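Local coordinates for protein secreted in xylem 3 (PDB 5OD4) that acts as an effector (Avr2) secreted by a fungal plant pathogen, probably suppressing host immunity and open to recognition by the plant, at residues Val81-Val86 with Ala117-Tyr122; Pro3-Pro8 with Gly93-Thr98; Leu59-Asp64 with Ile111-Asp116. One frame throughout, in Å; residues are numbered along the deposited sequence. Where two conformers were deposited one is given.

Contact 1: Val81-Val86 with Ala117-Tyr122; sequences VRRIPV and ASYTYY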
loop_
_atom_site.group_PDB
_atom_site.type_symbol
_atom_site.label_atom_id
_atom_site.label_comp_id
_atom_site.label_asym_id
_atom_site.label_seq_id
_atom_site.Cartn_x
_atom_site.Cartn_y
_atom_site.Cartn_z
ATOM N N VAL A 81 -3.563 -1.125 -4.111
ATOM C CA VAL A 81 -3.970 0.226 -3.757
ATOM C C VAL A 81 -5.113 0.648 -4.662
ATOM O O VAL A 81 -4.971 0.625 -5.901
ATOM C CB VAL A 81 -2.816 1.234 -3.867
ATOM C CG1 VAL A 81 -3.305 2.635 -3.558
ATOM C CG2 VAL A 81 -1.669 0.828 -2.962
ATOM N N ARG A 82 -6.221 1.060 -4.055
ATOM C CA ARG A 82 -7.296 1.745 -4.761
ATOM C C ARG A 82 -7.261 3.218 -4.383
ATOM O O ARG A 82 -6.820 3.587 -3.292
ATOM C CB ARG A 82 -8.664 1.152 -4.413
ATOM C CG ARG A 82 -8.737 -0.322 -4.779
ATOM C CD ARG A 82 -10.092 -0.949 -4.572
ATOM N NE ARG A 82 -11.018 -0.489 -5.561
ATOM C CZ ARG A 82 -12.042 0.351 -5.397
ATOM N NH1 ARG A 82 -12.328 0.955 -4.275
ATOM N NH2 ARG A 82 -12.746 0.565 -6.449
ATOM N N ARG A 83 -7.712 4.067 -5.307
ATOM C CA ARG A 83 -7.840 5.501 -5.010
ATOM C C ARG A 83 -9.287 5.922 -5.221
ATOM O O ARG A 83 -9.926 5.514 -6.211
ATOM C CB ARG A 83 -6.856 6.346 -5.813
ATOM C CG ARG A 83 -7.092 6.388 -7.314
ATOM C CD ARG A 83 -6.078 7.292 -8.002
ATOM N NE ARG A 83 -6.323 7.364 -9.429
ATOM C CZ ARG A 83 -5.662 8.136 -10.277
ATOM N NH1 ARG A 83 -4.759 8.995 -9.822
ATOM N NH2 ARG A 83 -5.936 8.108 -11.571
ATOM N N ILE A 84 -9.793 6.747 -4.304
ATOM C CA ILE A 84 -11.163 7.233 -4.396
ATOM C C ILE A 84 -11.108 8.747 -4.413
ATOM O O ILE A 84 -10.576 9.366 -3.471
ATOM C CB ILE A 84 -12.059 6.742 -3.285
ATOM C CG1 ILE A 84 -12.055 5.219 -3.227
ATOM C CG2 ILE A 84 -13.503 7.258 -3.493
ATOM C CD1 ILE A 84 -13.066 4.633 -2.270
ATOM N N PRO A 85 -11.624 9.399 -5.474
ATOM C CA PRO A 85 -11.710 10.862 -5.537
ATOM C C PRO A 85 -12.296 11.439 -4.266
ATOM O O PRO A 85 -13.334 10.968 -3.846
ATOM C CB PRO A 85 -12.628 11.084 -6.752
ATOM C CG PRO A 85 -12.240 9.965 -7.687
ATOM C CD PRO A 85 -12.066 8.790 -6.756
ATOM N N VAL A 86 -11.722 12.516 -3.734
ATOM C CA VAL A 86 -12.298 13.176 -2.580
ATOM C C VAL A 86 -13.612 13.870 -2.963
ATOM O O VAL A 86 -13.897 14.174 -4.115
ATOM C CB VAL A 86 -11.316 14.188 -1.915
ATOM C CG1 VAL A 86 -10.058 13.491 -1.439
ATOM C CG2 VAL A 86 -10.995 15.357 -2.836
ATOM N N ALA A 117 -3.156 15.000 -3.444
ATOM C CA ALA A 117 -4.054 15.176 -2.310
ATOM C C ALA A 117 -5.530 15.009 -2.635
ATOM O O ALA A 117 -6.360 15.011 -1.735
ATOM C CB ALA A 117 -3.853 16.564 -1.702
ATOM N N SER A 118 -5.870 14.830 -3.905
ATOM C CA SER A 118 -7.260 14.798 -4.384
ATOM C C SER A 118 -7.900 13.420 -4.349
ATOM O O SER A 118 -9.011 13.278 -4.857
ATOM C CB SER A 118 -7.371 15.391 -5.799
ATOM O OG SER A 118 -6.849 14.556 -6.799
ATOM N N TYR A 119 -7.211 12.419 -3.803
ATOM C CA TYR A 119 -7.770 11.092 -3.619
ATOM C C TYR A 119 -7.469 10.621 -2.205
ATOM O O TYR A 119 -6.464 11.010 -1.617
ATOM C CB TYR A 119 -7.129 10.076 -4.578
ATOM C CG TYR A 119 -7.351 10.348 -6.010
ATOM C CD1 TYR A 119 -6.504 11.192 -6.713
ATOM C CD2 TYR A 119 -8.382 9.730 -6.701
ATOM C CE1 TYR A 119 -6.690 11.428 -8.065
ATOM C CE2 TYR A 119 -8.555 9.941 -8.077
ATOM C CZ TYR A 119 -7.697 10.788 -8.738
ATOM O OH TYR A 119 -7.891 11.003 -10.083
ATOM N N THR A 120 -8.320 9.741 -1.702
ATOM C CA THR A 120 -8.010 8.920 -0.540
ATOM C C THR A 120 -7.550 7.560 -1.054
ATOM O O THR A 120 -8.111 7.042 -2.031
ATOM C CB THR A 120 -9.263 8.735 0.364
ATOM O OG1 THR A 120 -9.807 10.037 0.692
ATOM C CG2 THR A 120 -8.956 8.000 1.649
ATOM N N TYR A 121 -6.555 6.981 -0.394
ATOM C CA TYR A 121 -5.931 5.754 -0.845
ATOM C C TYR A 121 -6.242 4.618 0.111
ATOM O O TYR A 121 -6.235 4.802 1.328
ATOM C CB TYR A 121 -4.390 5.961 -0.956
ATOM C CG TYR A 121 -4.073 7.080 -1.892
ATOM C CD1 TYR A 121 -4.098 6.882 -3.254
ATOM C CD2 TYR A 121 -3.820 8.352 -1.437
ATOM C CE1 TYR A 121 -3.852 7.927 -4.138
ATOM C CE2 TYR A 121 -3.588 9.416 -2.295
ATOM C CZ TYR A 121 -3.618 9.191 -3.643
ATOM O OH TYR A 121 -3.411 10.210 -4.559
ATOM N N TYR A 122 -6.497 3.438 -0.457
ATOM C CA TYR A 122 -6.902 2.250 0.311
ATOM C C TYR A 122 -5.953 1.125 -0.023
ATOM O O TYR A 122 -5.930 0.657 -1.167
ATOM C CB TYR A 122 -8.355 1.858 -0.030
ATOM C CG TYR A 122 -9.343 2.926 0.375
ATOM C CD1 TYR A 122 -9.551 4.079 -0.408
ATOM C CD2 TYR A 122 -10.037 2.803 1.554
ATOM C CE1 TYR A 122 -10.449 5.057 -0.028
ATOM C CE2 TYR A 122 -10.939 3.809 1.978
ATOM C CZ TYR A 122 -11.104 4.921 1.176
ATOM O OH TYR A 122 -11.995 5.905 1.553
HETATM O O HOH W 1 -3.378 9.766 -7.431
HETATM O O HOH W 2 -11.858 10.134 -0.992
#
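R83 turns CG into the slot between its own backbone N and carbonyl carbon (chi1 67°), and from CG to NE its chain runs fully extended, which carries it diagonally over the ring of Y119. The result is a flat stack: guanidinium and ring lie within 8° of parallel. R83 CD sits over the middle of the ring, 3.6 Å from the centroid, as a CH-pi contact, while CZ is 4.2 Å from that centroid and off-centre, so the cation-pi component leans toward the phenol end. There Y119 OH lies over the centre of the guanidinium. P85 crosses the same ring obliquely, its CG 3.7 Å from Y119 CE2. At the guanidinium edge, NH1 of R83 gives a hydrogen bond to a water that in turn donates to Y121 OH; NE is taken by a salt bridge to D94, and Y121 OH also bonds the backbone of D116.

Along the backbone, hydrogen-bonded pairs alternate with non-hydrogen-bonded ones (R83 with Y121, P85 with Y119). R82 and Y122 exchange two N-H...O hydrogen bonds, as do I84 and T120, and V86 N makes a hydrogen bond of 3.0 Å to S118 O from above the carbonyl plane. On the face of I84 and Y122, I84 CD1 comes to 3.5 Å from Y122 CE1. A second water joins I84 O to T120 OG1, the latter at 2.7 Å. The strands run at 154°, the twisted antiparallel pairing of two inner strands in one four-stranded sheet of a beta-sandwich.

Contact 2: Pro3-Pro8 with Gly93-Thr98; sequences PYCVFP and GDCFHT. With EDO (1,2-ethanediol), chain B.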
loop_
_atom_site.group_PDB
_atom_site.type_symbol
_atom_site.label_atom_id
_atom_site.label_comp_id
_atom_site.label_asym_id
_atom_site.label_seq_id
_atom_site.Cartn_x
_atom_site.Cartn_y
_atom_site.Cartn_z
ATOM N N PRO A 3 -4.172 -1.966 -13.991
ATOM C CA PRO A 3 -4.105 -2.707 -12.767
ATOM C C PRO A 3 -5.421 -3.452 -12.470
ATOM O O PRO A 3 -6.513 -2.881 -12.624
ATOM C CB PRO A 3 -3.788 -1.595 -11.725
ATOM C CG PRO A 3 -3.259 -0.476 -12.535
ATOM C CD PRO A 3 -3.924 -0.527 -13.851
ATOM N N TYR A 4 -5.296 -4.649 -11.937
ATOM C CA TYR A 4 -6.423 -5.488 -11.585
ATOM C C TYR A 4 -6.438 -5.655 -10.061
ATOM O O TYR A 4 -5.438 -6.074 -9.491
ATOM C CB TYR A 4 -6.246 -6.849 -12.240
ATOM C CG TYR A 4 -7.316 -7.868 -11.924
ATOM C CD1 TYR A 4 -7.325 -8.591 -10.708
ATOM C CD2 TYR A 4 -8.366 -8.112 -12.788
ATOM C CE1 TYR A 4 -8.310 -9.498 -10.386
ATOM C CE2 TYR A 4 -9.357 -9.036 -12.457
ATOM C CZ TYR A 4 -9.314 -9.731 -11.265
ATOM O OH TYR A 4 -10.270 -10.646 -10.902
ATOM N N CYS A 5 -7.578 -5.359 -9.441
ATOM C CA CYS A 5 -7.708 -5.470 -7.988
ATOM C C CYS A 5 -8.759 -6.529 -7.684
ATOM O O CYS A 5 -9.912 -6.401 -8.087
ATOM C CB CYS A 5 -8.122 -4.131 -7.387
ATOM S SG CYS A 5 -6.843 -2.889 -7.204
ATOM N N VAL A 6 -8.356 -7.570 -6.955
ATOM C CA VAL A 6 -9.293 -8.606 -6.553
ATOM C C VAL A 6 -10.179 -8.144 -5.395
ATOM O O VAL A 6 -11.277 -8.698 -5.211
ATOM C CB VAL A 6 -8.581 -9.941 -6.289
ATOM C CG1 VAL A 6 -7.945 -9.960 -4.919
ATOM C CG2 VAL A 6 -9.525 -11.113 -6.513
ATOM N N PHE A 7 -9.724 -7.159 -4.610
ATOM C CA PHE A 7 -10.496 -6.606 -3.507
ATOM C C PHE A 7 -10.991 -5.217 -3.934
ATOM O O PHE A 7 -10.226 -4.488 -4.573
ATOM C CB PHE A 7 -9.610 -6.450 -2.274
ATOM C CG PHE A 7 -8.930 -7.717 -1.849
ATOM C CD1 PHE A 7 -9.675 -8.791 -1.337
ATOM C CD2 PHE A 7 -7.551 -7.874 -1.994
ATOM C CE1 PHE A 7 -9.043 -9.958 -0.931
ATOM C CE2 PHE A 7 -6.927 -9.046 -1.604
ATOM C CZ PHE A 7 -7.669 -10.093 -1.074
ATOM N N PRO A 8 -12.217 -4.823 -3.601
ATOM C CA PRO A 8 -13.139 -5.466 -2.652
ATOM C C PRO A 8 -14.115 -6.434 -3.295
ATOM O O PRO A 8 -15.092 -6.835 -2.631
ATOM C CB PRO A 8 -13.887 -4.264 -2.045
ATOM C CG PRO A 8 -13.946 -3.301 -3.196
ATOM C CD PRO A 8 -12.608 -3.415 -3.848
ATOM N N GLY A 93 -14.310 4.524 -7.086
ATOM C CA GLY A 93 -12.888 4.284 -6.939
ATOM C C GLY A 93 -12.260 3.566 -8.123
ATOM O O GLY A 93 -12.953 2.956 -8.936
ATOM N N ASP A 94 -10.929 3.657 -8.185
ATOM C CA ASP A 94 -10.127 3.024 -9.192
ATOM C C ASP A 94 -9.137 2.060 -8.571
ATOM O O ASP A 94 -8.535 2.393 -7.544
ATOM C CB ASP A 94 -9.205 4.049 -9.934
ATOM C CG ASP A 94 -9.849 5.209 -10.496
ATOM O OD1 ASP A 94 -10.922 5.044 -11.109
ATOM O OD2 ASP A 94 -9.232 6.345 -10.357
ATOM N N CYS A 95 -8.897 0.925 -9.226
ATOM C CA CYS A 95 -7.718 0.127 -8.921
ATOM C C CYS A 95 -6.519 0.877 -9.482
ATOM O O CYS A 95 -6.443 1.097 -10.676
ATOM C CB CYS A 95 -7.817 -1.258 -9.547
ATOM S SG CYS A 95 -6.417 -2.327 -9.132
ATOM N N PHE A 96 -5.616 1.282 -8.617
ATOM C CA PHE A 96 -4.578 2.233 -8.953
ATOM C C PHE A 96 -3.239 1.571 -9.205
ATOM O O PHE A 96 -2.617 1.777 -10.260
ATOM C CB PHE A 96 -4.525 3.284 -7.834
ATOM C CG PHE A 96 -3.647 4.472 -8.101
ATOM C CD1 PHE A 96 -3.486 5.031 -9.347
ATOM C CD2 PHE A 96 -3.017 5.096 -7.002
ATOM C CE1 PHE A 96 -2.667 6.153 -9.525
ATOM C CE2 PHE A 96 -2.238 6.230 -7.160
ATOM C CZ PHE A 96 -2.067 6.761 -8.427
ATOM N N HIS A 97 -2.766 0.771 -8.258
ATOM C CA HIS A 97 -1.498 0.056 -8.411
ATOM C C HIS A 97 -1.564 -1.236 -7.629
ATOM O O HIS A 97 -2.228 -1.301 -6.605
ATOM C CB HIS A 97 -0.312 0.880 -7.889
ATOM C CG HIS A 97 0.051 2.042 -8.734
ATOM N ND1 HIS A 97 0.594 1.903 -9.982
ATOM C CD2 HIS A 97 -0.137 3.376 -8.557
ATOM C CE1 HIS A 97 0.776 3.108 -10.515
ATOM N NE2 HIS A 97 0.344 4.020 -9.662
ATOM N N THR A 98 -0.814 -2.228 -8.094
ATOM C CA THR A 98 -0.684 -3.483 -7.365
ATOM C C THR A 98 0.754 -3.954 -7.373
ATOM O O THR A 98 1.562 -3.534 -8.207
ATOM C CB THR A 98 -1.585 -4.583 -7.960
ATOM O OG1 THR A 98 -1.078 -4.927 -9.241
ATOM C CG2 THR A 98 -3.057 -4.157 -8.086
HETATM C C1 EDO B . -13.005 -11.315 -13.455
HETATM O O1 EDO B . -11.800 -11.622 -12.719
HETATM C C2 EDO B . -12.744 -10.930 -14.902
HETATM O O2 EDO B . -11.818 -9.872 -14.947
HETATM O O HOH W 3 -7.496 -0.344 -13.009
#
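One water is shared by P3 and C95: it donates to P3 O at 2.7 Å and to C95 O at 2.9 Å, spending its two hydrogens on one carbonyl from each segment. The covalent link lies close by. C5 SG and C95 SG are 2.1 Å apart, and the torsion about the sulfur-sulfur bond is 77°, a right-handed disulfide with chi3 somewhat below 90°. The two halves arrive differently: SG of C5 is anti to its own carbonyl carbon, whereas SG of C95 is anti to its backbone N (chi1 -177°).

Small van der Waals contacts fill in around the sulfurs. P3 packs its ring onto the strand, CG lying 3.3 Å from F96 O and CB 3.8 Å from C95 SG. From the other segment the methyl CG2 of T98 comes to 3.4 Å from Y4 O. Y4 sets out away from the strand, and its OH shares a hydrogen bond of 2.6 Å with O1 of an ethanediol, probably a crystallisation additive.

Further along, E80 of the neighbouring strand holds V6 and F7, each carboxylate oxygen taking one of their backbone N-H groups. On the strand, F96 and H97 both face V81 in a classic beta bulge. Beside a bridging water and light packing, the one covalent tie between 3-8 and 93-98 is the disulfide, consistent with a secreted protein.

Contact 3: Leu59-Asp64 with Ile111-Asp116; sequences LRTVID and ISWDAD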
loop_
_atom_site.group_PDB
_atom_site.type_symbol
_atom_site.label_atom_id
_atom_site.label_comp_id
_atom_site.label_asym_id
_atom_site.label_seq_id
_atom_site.Cartn_x
_atom_site.Cartn_y
_atom_site.Cartn_z
ATOM N N LEU A 59 6.892 15.436 -5.369
ATOM C CA LEU A 59 6.887 14.428 -4.337
ATOM C C LEU A 59 6.273 13.167 -4.877
ATOM O O LEU A 59 5.319 13.223 -5.686
ATOM C CB LEU A 59 6.092 14.890 -3.091
ATOM C CG LEU A 59 6.477 15.768 -1.921
ATOM C CD1 LEU A 59 5.435 15.573 -0.822
ATOM C CD2 LEU A 59 7.841 15.337 -1.456
ATOM N N ARG A 60 6.793 12.036 -4.392
ATOM C CA ARG A 60 6.256 10.726 -4.680
ATOM C C ARG A 60 5.735 10.103 -3.428
ATOM O O ARG A 60 6.423 10.169 -2.378
ATOM C CB ARG A 60 7.364 9.838 -5.200
ATOM C CG ARG A 60 7.970 10.216 -6.516
ATOM C CD ARG A 60 7.149 9.850 -7.715
ATOM N NE ARG A 60 7.107 8.402 -7.982
ATOM C CZ ARG A 60 6.473 7.882 -9.044
ATOM N NH1 ARG A 60 5.848 8.674 -9.897
ATOM N NH2 ARG A 60 6.459 6.581 -9.265
ATOM N N THR A 61 4.567 9.489 -3.483
ATOM C CA THR A 61 4.066 8.633 -2.398
ATOM C C THR A 61 4.615 7.222 -2.656
ATOM O O THR A 61 4.584 6.750 -3.789
ATOM C CB THR A 61 2.548 8.638 -2.387
ATOM O OG1 THR A 61 2.066 9.975 -2.198
ATOM C CG2 THR A 61 1.976 7.722 -1.312
ATOM N N VAL A 62 5.079 6.577 -1.591
ATOM C CA VAL A 62 5.702 5.257 -1.659
ATOM C C VAL A 62 5.096 4.344 -0.621
ATOM O O VAL A 62 4.919 4.760 0.541
ATOM C CB VAL A 62 7.229 5.352 -1.430
ATOM C CG1 VAL A 62 7.881 4.003 -1.671
ATOM C CG2 VAL A 62 7.866 6.421 -2.333
ATOM N N ILE A 63 4.849 3.097 -1.015
ATOM C CA ILE A 63 4.493 2.043 -0.076
ATOM C C ILE A 63 5.485 0.913 -0.256
ATOM O O ILE A 63 5.642 0.410 -1.357
ATOM C CB ILE A 63 3.072 1.535 -0.297
ATOM C CG1 ILE A 63 2.071 2.683 -0.172
ATOM C CG2 ILE A 63 2.743 0.391 0.698
ATOM C CD1 ILE A 63 0.620 2.309 -0.315
ATOM N N ASP A 64 6.112 0.490 0.843
ATOM C CA ASP A 64 6.958 -0.716 0.874
ATOM C C ASP A 64 6.314 -1.747 1.777
ATOM O O ASP A 64 5.823 -1.412 2.854
ATOM C CB ASP A 64 8.350 -0.391 1.426
ATOM C CG ASP A 64 9.173 0.527 0.591
ATOM O OD1 ASP A 64 9.156 0.440 -0.656
ATOM O OD2 ASP A 64 9.945 1.350 1.206
ATOM N N ILE A 111 5.372 0.072 -4.286
ATOM C CA ILE A 111 4.491 0.820 -5.166
ATOM C C ILE A 111 4.767 2.294 -4.973
ATOM O O ILE A 111 4.957 2.718 -3.838
ATOM C CB ILE A 111 3.024 0.505 -4.835
ATOM C CG1 ILE A 111 2.709 -0.955 -5.061
ATOM C CG2 ILE A 111 2.086 1.419 -5.556
ATOM C CD1 ILE A 111 1.357 -1.371 -4.568
ATOM N N SER A 112 4.737 3.079 -6.050
ATOM C CA SER A 112 4.881 4.536 -5.874
ATOM C C SER A 112 4.134 5.268 -6.954
ATOM O O SER A 112 3.830 4.715 -8.005
ATOM C CB SER A 112 6.341 4.964 -5.845
ATOM O OG SER A 112 6.992 4.769 -7.085
ATOM N N TRP A 113 3.858 6.538 -6.664
ATOM C CA TRP A 113 3.098 7.394 -7.588
ATOM C C TRP A 113 3.366 8.848 -7.271
ATOM O O TRP A 113 3.852 9.187 -6.197
ATOM C CB TRP A 113 1.607 7.080 -7.563
ATOM C CG TRP A 113 0.908 7.305 -6.258
ATOM C CD1 TRP A 113 0.307 8.445 -5.829
ATOM C CD2 TRP A 113 0.661 6.328 -5.248
ATOM N NE1 TRP A 113 -0.313 8.244 -4.621
ATOM C CE2 TRP A 113 -0.108 6.944 -4.245
ATOM C CE3 TRP A 113 0.981 4.960 -5.100
ATOM C CZ2 TRP A 113 -0.564 6.247 -3.144
ATOM C CZ3 TRP A 113 0.540 4.306 -3.984
ATOM C CH2 TRP A 113 -0.215 4.937 -3.024
ATOM N N ASP A 114 3.040 9.734 -8.203
ATOM C CA ASP A 114 3.171 11.177 -7.959
ATOM C C ASP A 114 2.137 11.575 -6.897
ATOM O O ASP A 114 0.948 11.347 -7.049
ATOM C CB ASP A 114 2.928 11.962 -9.240
ATOM C CG ASP A 114 4.009 11.781 -10.276
ATOM O OD1 ASP A 114 5.139 11.375 -9.979
ATOM O OD2 ASP A 114 3.744 12.170 -11.439
ATOM N N ALA A 115 2.598 12.228 -5.841
ATOM C CA ALA A 115 1.723 12.526 -4.718
ATOM C C ALA A 115 0.576 13.415 -5.150
ATOM O O ALA A 115 0.779 14.382 -5.899
ATOM C CB ALA A 115 2.524 13.173 -3.615
ATOM N N ASP A 116 -0.622 13.113 -4.660
ATOM C CA ASP A 116 -1.836 13.807 -5.067
ATOM C C ASP A 116 -2.823 13.803 -3.912
ATOM O O ASP A 116 -3.277 12.745 -3.463
ATOM C CB ASP A 116 -2.419 13.186 -6.330
ATOM C CG ASP A 116 -3.599 13.996 -6.935
ATOM O OD1 ASP A 116 -4.283 14.714 -6.233
ATOM O OD2 ASP A 116 -3.835 13.893 -8.173
HETATM O O HOH W 4 3.191 15.379 -6.866
HETATM O O HOH W 5 9.395 6.887 -6.562
HETATM O O HOH W 6 -0.520 10.658 -2.992
#
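R60 reaches across to two side chains with the edge of its guanidinium. NH1 forms a salt bridge with D114 OD1 at 2.8 Å, met from above the carboxylate plane, and NH2 gives a hydrogen bond to S112 OG at 2.9 Å. Bends at chi2 (-78°) and chi3 (-71°) fold the chain back, and one guanidinium face then rests on the backbone of W113, with CZ 3.7 Å from W113 C. A water bonded to both NE of R60 and S112 OG closes that end.

On the other face of the sheet, T61 lies on the indole: CB is 3.8 Å from the centroid of the five-membered ring, a CH-pi contact, and CG2 is 3.5 Å from CZ2. I63 CD1 meets the indole edge at CH2. These inward groups belong to the antiparallel pair 60-66 and 109-114 of one sheet of a beta-sandwich, and backbone bonds pair T61 with W113 and I63 with I111.

A second water fixes the indole further, accepting from W113 NE1 at 2.9 Å and from D116 N while bonded to T61 OG1. Beyond this shell, F96 meets the W113 ring edge-to-face, Y121 meets it at a slant, and V81 of the opposing sheet touches I63, I111 and W113.

Overall arrangement
Contacts 1 and 2 share a sheet, their centres about 11 Å apart: strands 77-85 and 94-101 are neighbours in it, with V81 N 2.8 Å from H97 O in a probable hydrogen bond. Contact 3 belongs to the facing sheet, its centre about 12 Å from contact 1 and about 16 Å from contact 2. W113 joins all three in the sandwich interior, F96 CE2 of contact 2 coming to 3.4 Å from W113 CG and Y121 CZ of contact 1 to 3.6 Å from W113 NE1. The turn between strands 109-114 and 119-127 ties contact 3 to contact 1 along the chain.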